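Local atomic coordinates of uncharacterized protein aq_328 (Aquifex aeolicus, PDB entry 1R4V), a protein that is of unknown function but has an ancestral histone fold and, like its relatives, may take part in protein heterodimerization. Residues E92-K95 / N96-I100; L84-K88 / A89-H93; A58-G61 / K62-G66. All coordinates share one frame; numbering follows the deposited sequence.

Interaction 1 (E92-K95 / N96-I100)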
ATOM      1  N   GLU A  92      -9.187   0.087   9.221  1.00 29.55           N
ATOM      2  CA  GLU A  92      -8.523  -0.298  10.459  1.00 30.16           C
ATOM      3  C   GLU A  92      -6.997  -0.306  10.312  1.00 28.36           C
ATOM      4  O   GLU A  92      -6.295   0.236  11.167  1.00 27.87           O
ATOM      5  CB  GLU A  92      -9.047  -1.654  10.946  1.00 30.31           C
ATOM      6  CG  GLU A  92      -8.591  -1.984  12.356  1.00 35.82           C
ATOM      7  CD  GLU A  92      -9.079  -3.327  12.894  1.00 43.29           C
ATOM      8  OE1 GLU A  92     -10.181  -3.799  12.497  1.00 58.57           O
ATOM      9  OE2 GLU A  92      -8.344  -3.910  13.740  1.00 55.85           O
ATOM     10  N   HIS A  93      -6.483  -0.899   9.238  1.00 24.98           N
ATOM     11  CA  HIS A  93      -5.062  -0.828   8.922  1.00 25.21           C
ATOM     12  C   HIS A  93      -4.550   0.601   8.736  1.00 24.35           C
ATOM     13  O   HIS A  93      -3.459   0.924   9.198  1.00 24.62           O
ATOM     14  CB  HIS A  93      -4.747  -1.687   7.702  1.00 24.03           C
ATOM     15  CG  HIS A  93      -4.740  -3.144   8.014  1.00 27.01           C
ATOM     16  ND1 HIS A  93      -5.623  -4.036   7.447  1.00 34.18           N
ATOM     17  CD2 HIS A  93      -3.963  -3.861   8.856  1.00 29.40           C
ATOM     18  CE1 HIS A  93      -5.384  -5.241   7.926  1.00 32.28           C
ATOM     19  NE2 HIS A  93      -4.387  -5.163   8.788  1.00 31.10           N
ATOM     20  N   ILE A  94      -5.327   1.459   8.079  1.00 22.14           N
ATOM     21  CA  ILE A  94      -4.954   2.847   7.882  1.00 23.08           C
ATOM     22  C   ILE A  94      -4.863   3.558   9.235  1.00 24.71           C
ATOM     23  O   ILE A  94      -3.894   4.276   9.509  1.00 24.58           O
ATOM     24  CB  ILE A  94      -5.940   3.557   6.926  1.00 22.84           C
ATOM     25  CG1 ILE A  94      -5.821   2.979   5.516  1.00 17.57           C
ATOM     26  CG2 ILE A  94      -5.686   5.072   6.843  1.00 22.66           C
ATOM     27  CD1 ILE A  94      -6.856   3.495   4.563  1.00 20.44           C
ATOM     28  N   LYS A  95      -5.866   3.366  10.081  1.00 25.65           N
ATOM     29  CA  LYS A  95      -5.831   3.930  11.431  1.00 28.78           C
ATOM     30  C   LYS A  95      -4.645   3.445  12.259  1.00 28.22           C
ATOM     31  O   LYS A  95      -4.016   4.251  12.958  1.00 28.72           O
ATOM     32  CB  LYS A  95      -7.127   3.625  12.173  1.00 30.37           C
ATOM     33  CG  LYS A  95      -8.301   4.466  11.727  1.00 33.00           C
ATOM     34  CD  LYS A  95      -9.577   4.071  12.495  1.00 36.80           C
ATOM     35  CE  LYS A  95     -10.865   4.443  11.733  1.00 41.69           C
ATOM     36  NZ  LYS A  95     -10.811   5.825  11.173  1.00 49.11           N
ATOM     37  N   ASN A  96      -4.349   2.148  12.200  1.00 28.71           N
ATOM     38  CA  ASN A  96      -3.190   1.593  12.905  1.00 30.18           C
ATOM     39  C   ASN A  96      -1.902   2.196  12.373  1.00 30.39           C
ATOM     40  O   ASN A  96      -0.989   2.463  13.157  1.00 32.42           O
ATOM     41  CB  ASN A  96      -3.053   0.070  12.801  1.00 31.27           C
ATOM     42  CG  ASN A  96      -4.163  -0.694  13.495  1.00 35.96           C
ATOM     43  OD1 ASN A  96      -4.899  -0.164  14.330  1.00 39.70           O
ATOM     44  ND2 ASN A  96      -4.293  -1.967  13.130  1.00 43.12           N
ATOM     45  N   PHE A  97      -1.813   2.405  11.063  1.00 28.99           N
ATOM     46  CA  PHE A  97      -0.633   3.028  10.475  1.00 29.32           C
ATOM     47  C   PHE A  97      -0.390   4.443  11.003  1.00 29.64           C
ATOM     48  O   PHE A  97       0.761   4.815  11.280  1.00 28.69           O
ATOM     49  CB  PHE A  97      -0.657   3.067   8.945  1.00 27.48           C
ATOM     50  CG  PHE A  97       0.464   3.886   8.358  1.00 26.97           C
ATOM     51  CD1 PHE A  97       1.754   3.386   8.321  1.00 26.72           C
ATOM     52  CD2 PHE A  97       0.237   5.169   7.873  1.00 26.57           C
ATOM     53  CE1 PHE A  97       2.797   4.149   7.804  1.00 25.13           C
ATOM     54  CE2 PHE A  97       1.267   5.928   7.342  1.00 25.89           C
ATOM     55  CZ  PHE A  97       2.555   5.418   7.317  1.00 24.32           C
ATOM     56  N   GLN A  98      -1.453   5.223  11.132  1.00 30.23           N
ATOM     57  CA  GLN A  98      -1.339   6.605  11.585  1.00 34.13           C
ATOM     58  C   GLN A  98      -0.819   6.706  13.020  1.00 34.98           C
ATOM     59  O   GLN A  98      -0.239   7.723  13.385  1.00 36.25           O
ATOM     60  CB  GLN A  98      -2.674   7.344  11.421  1.00 33.63           C
ATOM     61  CG  GLN A  98      -3.046   7.524   9.949  1.00 34.97           C
ATOM     62  CD  GLN A  98      -4.519   7.859   9.683  1.00 38.16           C
ATOM     63  OE1 GLN A  98      -4.813   8.610   8.754  1.00 46.64           O
ATOM     64  NE2 GLN A  98      -5.434   7.302  10.469  1.00 40.53           N
ATOM     65  N   LYS A  99      -0.998   5.668  13.831  1.00 36.17           N
ATOM     66  CA  LYS A  99      -0.453   5.691  15.177  1.00 38.38           C
ATOM     67  C   LYS A  99       0.992   5.176  15.282  1.00 38.60           C
ATOM     68  O   LYS A  99       1.534   5.155  16.383  1.00 40.13           O
ATOM     69  CB  LYS A  99      -1.426   5.091  16.205  1.00 39.80           C
ATOM     70  CG  LYS A  99      -1.938   3.689  16.058  1.00 42.36           C
ATOM     71  CD  LYS A  99      -3.238   3.533  16.857  1.00 42.36           C
ATOM     72  CE  LYS A  99      -3.634   2.061  17.002  1.00 47.97           C
ATOM     73  NZ  LYS A  99      -5.121   1.873  17.052  1.00 51.48           N
ATOM     74  N   ILE A 100       1.633   4.823  14.171  1.00 37.41           N
ATOM     75  CA  ILE A 100       3.038   4.403  14.172  1.00 37.86           C
ATOM     76  C   ILE A 100       3.961   5.623  14.137  1.00 38.56           C
ATOM     77  O   ILE A 100       3.817   6.493  13.280  1.00 38.08           O
ATOM     78  CB  ILE A 100       3.337   3.444  13.000  1.00 37.20           C
ATOM     79  CG1 ILE A 100       2.586   2.131  13.224  1.00 34.89           C
ATOM     80  CG2 ILE A 100       4.835   3.158  12.868  1.00 37.27           C
ATOM     81  CD1 ILE A 100       2.568   1.247  12.035  1.00 36.84           C
TER

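Interaction 2 (L84-K88 / A89-H93)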
ATOM      1  N   LEU A  84     -13.749   6.625  -2.621  1.00 20.15           N
ATOM      2  CA  LEU A  84     -12.921   5.436  -2.829  1.00 19.65           C
ATOM      3  C   LEU A  84     -13.587   4.170  -2.312  1.00 20.35           C
ATOM      4  O   LEU A  84     -14.503   4.213  -1.479  1.00 20.87           O
ATOM      5  CB  LEU A  84     -11.554   5.579  -2.190  1.00 18.49           C
ATOM      6  CG  LEU A  84     -10.651   6.689  -2.723  1.00 20.99           C
ATOM      7  CD1 LEU A  84      -9.261   6.529  -2.134  1.00 20.09           C
ATOM      8  CD2 LEU A  84     -10.561   6.713  -4.239  1.00 20.38           C
ATOM      9  N   ASN A  85     -13.107   3.040  -2.836  1.00 19.07           N
ATOM     10  CA  ASN A  85     -13.604   1.722  -2.500  1.00 19.54           C
ATOM     11  C   ASN A  85     -12.900   1.169  -1.244  1.00 22.10           C
ATOM     12  O   ASN A  85     -12.639  -0.022  -1.194  1.00 26.16           O
ATOM     13  CB  ASN A  85     -13.413   0.814  -3.727  1.00 18.06           C
ATOM     14  CG  ASN A  85     -14.434  -0.296  -3.820  1.00 22.34           C
ATOM     15  OD1 ASN A  85     -15.632  -0.045  -3.766  1.00 23.36           O
ATOM     16  ND2 ASN A  85     -13.963  -1.532  -3.980  1.00 22.51           N
ATOM     17  N   ILE A  86     -12.613   1.980  -0.216  1.00 20.70           N
ATOM     18  CA  ILE A  86     -11.976   1.508   1.003  1.00 21.01           C
ATOM     19  C   ILE A  86     -13.018   0.837   1.927  1.00 21.35           C
ATOM     20  O   ILE A  86     -14.047   1.442   2.205  1.00 21.59           O
ATOM     21  CB  ILE A  86     -11.258   2.676   1.725  1.00 19.37           C
ATOM     22  CG1 ILE A  86     -10.133   3.228   0.836  1.00 19.64           C
ATOM     23  CG2 ILE A  86     -10.703   2.264   3.083  1.00 17.87           C
ATOM     24  CD1 ILE A  86      -9.518   4.525   1.331  1.00 22.50           C
ATOM     25  N   THR A  87     -12.722  -0.397   2.349  1.00 22.39           N
ATOM     26  CA  THR A  87     -13.501  -1.224   3.275  1.00 24.89           C
ATOM     27  C   THR A  87     -13.103  -0.965   4.711  1.00 23.90           C
ATOM     28  O   THR A  87     -12.028  -0.427   4.946  1.00 22.91           O
ATOM     29  CB  THR A  87     -13.216  -2.762   3.085  1.00 26.18           C
ATOM     30  OG1 THR A  87     -11.815  -3.070   3.269  1.00 31.01           O
ATOM     31  CG2 THR A  87     -13.556  -3.219   1.692  1.00 28.00           C
ATOM     32  N   LYS A  88     -13.952  -1.412   5.641  1.00 25.12           N
ATOM     33  CA  LYS A  88     -13.712  -1.331   7.075  1.00 26.35           C
ATOM     34  C   LYS A  88     -12.413  -1.984   7.477  1.00 24.13           C
ATOM     35  O   LYS A  88     -11.711  -1.459   8.335  1.00 26.10           O
ATOM     36  CB  LYS A  88     -14.868  -1.940   7.881  1.00 30.10           C
ATOM     37  CG  LYS A  88     -16.047  -0.995   8.061  1.00 38.74           C
ATOM     38  CD  LYS A  88     -15.808  -0.006   9.219  1.00 46.21           C
ATOM     39  CE  LYS A  88     -16.501   1.333   8.962  1.00 46.44           C
ATOM     40  NZ  LYS A  88     -16.207   2.455   9.911  1.00 49.64           N
ATOM     41  N   ALA A  89     -12.079  -3.120   6.876  1.00 24.09           N
ATOM     42  CA  ALA A  89     -10.845  -3.813   7.193  1.00 24.09           C
ATOM     43  C   ALA A  89      -9.643  -2.946   6.847  1.00 24.56           C
ATOM     44  O   ALA A  89      -8.740  -2.813   7.665  1.00 22.38           O
ATOM     45  CB  ALA A  89     -10.758  -5.168   6.471  1.00 25.89           C
ATOM     46  N   LEU A  90      -9.614  -2.367   5.654  1.00 22.56           N
ATOM     47  CA  LEU A  90      -8.512  -1.463   5.307  1.00 24.01           C
ATOM     48  C   LEU A  90      -8.487  -0.193   6.156  1.00 23.30           C
ATOM     49  O   LEU A  90      -7.407   0.268   6.526  1.00 22.80           O
ATOM     50  CB  LEU A  90      -8.531  -1.096   3.820  1.00 24.15           C
ATOM     51  CG  LEU A  90      -7.381  -0.199   3.331  1.00 23.11           C
ATOM     52  CD1 LEU A  90      -5.997  -0.725   3.706  1.00 27.48           C
ATOM     53  CD2 LEU A  90      -7.462  -0.024   1.825  1.00 23.77           C
ATOM     54  N   GLU A  91      -9.648   0.383   6.443  1.00 22.97           N
ATOM     55  CA  GLU A  91      -9.751   1.537   7.341  1.00 28.66           C
ATOM     56  C   GLU A  91      -9.054   1.289   8.676  1.00 28.52           C
ATOM     57  O   GLU A  91      -8.400   2.186   9.197  1.00 28.35           O
ATOM     58  CB  GLU A  91     -11.201   1.931   7.625  1.00 28.51           C
ATOM     59  CG  GLU A  91     -11.773   2.926   6.645  1.00 35.57           C
ATOM     60  CD  GLU A  91     -13.297   2.909   6.598  1.00 41.06           C
ATOM     61  OE1 GLU A  91     -13.862   2.969   5.469  1.00 51.48           O
ATOM     62  OE2 GLU A  91     -13.922   2.834   7.690  1.00 52.08           O
ATOM     63  N   GLU A  92      -9.187   0.087   9.221  1.00 29.55           N
ATOM     64  CA  GLU A  92      -8.523  -0.298  10.459  1.00 30.16           C
ATOM     65  C   GLU A  92      -6.997  -0.306  10.312  1.00 28.36           C
ATOM     66  O   GLU A  92      -6.295   0.236  11.167  1.00 27.87           O
ATOM     67  CB  GLU A  92      -9.047  -1.654  10.946  1.00 30.31           C
ATOM     68  CG  GLU A  92      -8.591  -1.984  12.356  1.00 35.82           C
ATOM     69  CD  GLU A  92      -9.079  -3.327  12.894  1.00 43.29           C
ATOM     70  OE1 GLU A  92     -10.181  -3.799  12.497  1.00 58.57           O
ATOM     71  OE2 GLU A  92      -8.344  -3.910  13.740  1.00 55.85           O
ATOM     72  N   HIS A  93      -6.483  -0.899   9.238  1.00 24.98           N
ATOM     73  CA  HIS A  93      -5.062  -0.828   8.922  1.00 25.21           C
ATOM     74  C   HIS A  93      -4.550   0.601   8.736  1.00 24.35           C
ATOM     75  O   HIS A  93      -3.459   0.924   9.198  1.00 24.62           O
ATOM     76  CB  HIS A  93      -4.747  -1.687   7.702  1.00 24.03           C
ATOM     77  CG  HIS A  93      -4.740  -3.144   8.014  1.00 27.01           C
ATOM     78  ND1 HIS A  93      -5.623  -4.036   7.447  1.00 34.18           N
ATOM     79  CD2 HIS A  93      -3.963  -3.861   8.856  1.00 29.40           C
ATOM     80  CE1 HIS A  93      -5.384  -5.241   7.926  1.00 32.28           C
ATOM     81  NE2 HIS A  93      -4.387  -5.163   8.788  1.00 31.10           N
TER
HETATM   82  O   HOH W   1     -15.770   1.560   4.755  0.50 43.41           O

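Interaction 3 (A58-G61 / K62-G66)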
ATOM      1  N   ALA A  58      -0.901  -2.106  -7.142  1.00 17.64           N
ATOM      2  CA  ALA A  58      -2.105  -2.742  -7.724  1.00 16.71           C
ATOM      3  C   ALA A  58      -3.389  -2.549  -6.892  1.00 18.11           C
ATOM      4  O   ALA A  58      -4.430  -2.129  -7.394  1.00 16.89           O
ATOM      5  CB  ALA A  58      -1.847  -4.213  -7.987  1.00 17.43           C
ATOM      6  N   ALA A  59      -3.290  -2.841  -5.603  1.00 17.35           N
ATOM      7  CA  ALA A  59      -4.362  -2.698  -4.648  1.00 18.03           C
ATOM      8  C   ALA A  59      -4.837  -1.245  -4.569  1.00 18.18           C
ATOM      9  O   ALA A  59      -6.051  -0.993  -4.560  1.00 17.72           O
ATOM     10  CB  ALA A  59      -3.930  -3.187  -3.282  1.00 18.08           C
ATOM     11  N   PHE A  60      -3.898  -0.302  -4.568  1.00 18.98           N
ATOM     12  CA  PHE A  60      -4.181   1.132  -4.522  1.00 19.34           C
ATOM     13  C   PHE A  60      -5.036   1.500  -5.730  1.00 18.33           C
ATOM     14  O   PHE A  60      -6.031   2.215  -5.598  1.00 18.66           O
ATOM     15  CB  PHE A  60      -2.867   1.948  -4.509  1.00 21.15           C
ATOM     16  CG  PHE A  60      -2.954   3.301  -3.856  1.00 23.51           C
ATOM     17  CD1 PHE A  60      -1.815   3.837  -3.267  1.00 25.56           C
ATOM     18  CD2 PHE A  60      -4.122   4.044  -3.808  1.00 25.49           C
ATOM     19  CE1 PHE A  60      -1.846   5.075  -2.662  1.00 30.91           C
ATOM     20  CE2 PHE A  60      -4.156   5.287  -3.205  1.00 25.88           C
ATOM     21  CZ  PHE A  60      -3.024   5.803  -2.631  1.00 28.35           C
ATOM     22  N   GLY A  61      -4.671   1.010  -6.915  1.00 17.25           N
ATOM     23  CA  GLY A  61      -5.448   1.246  -8.125  1.00 18.54           C
ATOM     24  C   GLY A  61      -6.869   0.709  -8.005  1.00 20.27           C
ATOM     25  O   GLY A  61      -7.815   1.349  -8.464  1.00 20.62           O
ATOM     26  N   LYS A  62      -7.021  -0.471  -7.407  1.00 18.52           N
ATOM     27  CA  LYS A  62      -8.332  -1.097  -7.146  1.00 19.30           C
ATOM     28  C   LYS A  62      -9.231  -0.298  -6.212  1.00 17.72           C
ATOM     29  O   LYS A  62     -10.465  -0.387  -6.286  1.00 18.02           O
ATOM     30  CB  LYS A  62      -8.170  -2.525  -6.639  1.00 18.96           C
ATOM     31  CG  LYS A  62      -7.750  -3.441  -7.742  1.00 22.31           C
ATOM     32  CD  LYS A  62      -7.715  -4.905  -7.305  1.00 27.88           C
ATOM     33  CE  LYS A  62      -8.843  -5.698  -7.958  1.00 30.74           C
ATOM     34  NZ  LYS A  62      -8.809  -7.149  -7.618  1.00 33.93           N
ATOM     35  N   LEU A  63      -8.642   0.542  -5.374  1.00 17.44           N
ATOM     36  CA  LEU A  63      -9.443   1.411  -4.535  1.00 17.67           C
ATOM     37  C   LEU A  63     -10.231   2.451  -5.325  1.00 18.10           C
ATOM     38  O   LEU A  63     -11.190   3.014  -4.803  1.00 19.28           O
ATOM     39  CB  LEU A  63      -8.586   2.118  -3.481  1.00 18.17           C
ATOM     40  CG  LEU A  63      -7.856   1.197  -2.497  1.00 18.85           C
ATOM     41  CD1 LEU A  63      -6.961   1.990  -1.576  1.00 21.06           C
ATOM     42  CD2 LEU A  63      -8.804   0.327  -1.704  1.00 22.09           C
ATOM     43  N   PHE A  64      -9.840   2.700  -6.563  1.00 17.16           N
ATOM     44  CA  PHE A  64     -10.560   3.626  -7.441  1.00 17.56           C
ATOM     45  C   PHE A  64     -11.751   2.988  -8.184  1.00 18.71           C
ATOM     46  O   PHE A  64     -12.460   3.658  -8.935  1.00 18.60           O
ATOM     47  CB  PHE A  64      -9.561   4.323  -8.374  1.00 18.07           C
ATOM     48  CG  PHE A  64      -8.719   5.336  -7.667  1.00 18.55           C
ATOM     49  CD1 PHE A  64      -7.610   4.942  -6.913  1.00 18.59           C
ATOM     50  CD2 PHE A  64      -9.043   6.691  -7.707  1.00 15.41           C
ATOM     51  CE1 PHE A  64      -6.847   5.865  -6.224  1.00 19.38           C
ATOM     52  CE2 PHE A  64      -8.270   7.597  -7.015  1.00 16.07           C
ATOM     53  CZ  PHE A  64      -7.176   7.199  -6.288  1.00 18.03           C
ATOM     54  N   TYR A  65     -12.016   1.700  -7.980  1.00 18.33           N
ATOM     55  CA  TYR A  65     -13.231   1.074  -8.497  1.00 17.74           C
ATOM     56  C   TYR A  65     -14.476   1.788  -7.966  1.00 15.86           C
ATOM     57  O   TYR A  65     -14.651   1.970  -6.754  1.00 16.75           O
ATOM     58  CB  TYR A  65     -13.307  -0.410  -8.085  1.00 20.02           C
ATOM     59  CG  TYR A  65     -14.606  -1.091  -8.465  1.00 20.02           C
ATOM     60  CD1 TYR A  65     -14.814  -1.547  -9.771  1.00 25.19           C
ATOM     61  CD2 TYR A  65     -15.622  -1.281  -7.520  1.00 24.24           C
ATOM     62  CE1 TYR A  65     -16.032  -2.180 -10.135  1.00 24.17           C
ATOM     63  CE2 TYR A  65     -16.827  -1.920  -7.863  1.00 22.56           C
ATOM     64  CZ  TYR A  65     -17.036  -2.352  -9.168  1.00 24.57           C
ATOM     65  OH  TYR A  65     -18.234  -2.994  -9.455  1.00 21.87           O
ATOM     66  N   GLY A  66     -15.312   2.220  -8.887  1.00 17.99           N
ATOM     67  CA  GLY A  66     -16.531   2.956  -8.559  1.00 19.43           C
ATOM     68  C   GLY A  66     -16.351   4.414  -8.199  1.00 17.92           C
ATOM     69  O   GLY A  66     -17.361   5.107  -8.054  1.00 17.11           O
TER

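Interaction 1 (E92-K95 / N96-I100)
The carboxamide of Asn96 lies flat against the backbone of Glu92, one helical turn back. Glu92 O stands almost straight over one amide face, 3.3 Å from Asn96 CG and about equally far from the nitrogen and oxygen of the amide. That contact is packing; the same carbonyl oxygen receives its hydrogen bond from Asn96 N at 2.9 Å, with a fairly straight N-H...O angle of 162°. Gln98 repeats the theme two residues on. One face of its amide leans over Ile94: the methyl CG2 sits beneath Gln98 CD at 4.1 Å, and Ile94 O approaches from the same side, 3.4 Å from Gln98 CG. The two side chains run alongside each other in the same direction. Ile94 O is also bonded by Gln98 N, at 3.1 Å, and His93 O by Phe97 N. The aromatic ring of Phe97 behaves differently. With CG anti to the backbone N (chi1 172°), only its CB stays close to the preceding turn, against Ile94 O and His93 O, while the ring swings off to pack on Asn133 and Leu140 of helix 131-149 and on Met104. His93 reaches Met141 of that same helix. On the exposed side, the bond from Lys99 N to Lys95 O is weak, and Lys99 NZ makes a weak bond of 3.4 Å to Asn96 OD1. The pattern is that of an amphipathic alpha helix: i to i+4 bonds in the C-terminal part of helix 88-98, polar amides folded back on the surface, and an aromatic side chain turned into the core of a histone-fold protein.

Interaction 2 (L84-K88 / A89-H93)
Glu91 reaches back over the start of its helix, touching Lys88, Thr87 and Ile86. Its CB rests 3.5 Å from Lys88 O, close to Thr87 O as well. CG then packs on the methyl CG2 of Ile86, at 3.8 Å, and beyond it the carboxylate splits its duties. OE1 accepts from a water that also donates to Ile86 O, bridging the loop to the helix. OE2 pairs with Lys88 NZ at 3.2 Å, a salt bridge with a weak hydrogen bond; the lysine chain bends at chi2 (-82°) and again at chi3, which brings its end back to the glutamate. Thr87 is the N-cap of the helix: its OG1 accepts a long, weak bond of 3.3 Å from Leu90 N, nearly straight at 172°. Thr87 O takes Glu91 N at 2.9 Å, in the carbonyl plane, which starts the i to i+4 bonding, and Glu92 N follows with a bond to Lys88 O. Ile86 CG2 also touches Leu90 CB. The site joins the loop after strand 78-79 to helix 88-98, with Leu90 set against Leu138 and Leu84 against Ile134, both on helix 131-149.

Interaction 3 (A58-G61 / K62-G66)
Leu63 N is shared by two carbonyls of the preceding turn. It donates to Phe60 O at 3.1 Å and more weakly to Ala59 O, neither bond being straight. The donor stands well above the carbonyl plane of Phe60, which marks a change of pitch: one residue earlier, Lys62 N still bonds Ala58 O at 3.1 Å in the i to i+4 manner, with an angle of 156°, whereas one residue later Phe64 N reaches only back to Gly61 O. Tyr65 N then bonds Lys62 O, closing a type I beta turn from Lys62 to Tyr65. This is the way helix 46-62 tightens and unwinds before the next helix, 67-73, whose N-cap is Gly66. Hydrophobic side chains follow the same turn. With its CG anti to the carbonyl carbon and beside the backbone N (chi1 -73°), Phe64 brings its ring edge to Phe60 O, which lies in the ring plane 3.4 Å from Phe64 CD1. Phe60 and Phe64 point the same way, side by side, with Phe60 CD2 and Phe64 CE1 4.1 Å apart, while the Leu63 side chain crosses that of Phe60 at a slant, with Leu63 CD1 4.2 Å from Phe60 CD2. Beyond this turn the Phe60 ring is stacked on Phe115 and edge-to-face with Tyr131. Lys62 sets its CB 3.3 Å from Ala59 O; its chain then leads away, and NZ forms a salt bridge with Asp168 and a hydrogen bond to Phe171 O, tying this turn to the C-terminal end of the chain. Ile134, on helix 131-149, packs against both Phe60 and Leu63.

How the interactions relate
From the N terminus, interaction 3 comes first, where helix 46-62 turns toward helix 67-73. Interaction 2 follows at the start of helix 88-98, and interaction 1 continues along that helix. All three are local, and none closes a long loop; interaction 3 precedes the others in series, while interactions 2 and 1 overlap at Glu92 and His93, and none nests within another or crosses it. The loop segments 62-66 and 84-88 meet: Asn85 N probably hydrogen-bonds Leu63 O at 2.7 Å, and Leu84 packs on Phe64. Interactions 1 and 3 do not touch, their nearest atoms lying about 6 Å apart, yet all three pack against helix 131-149.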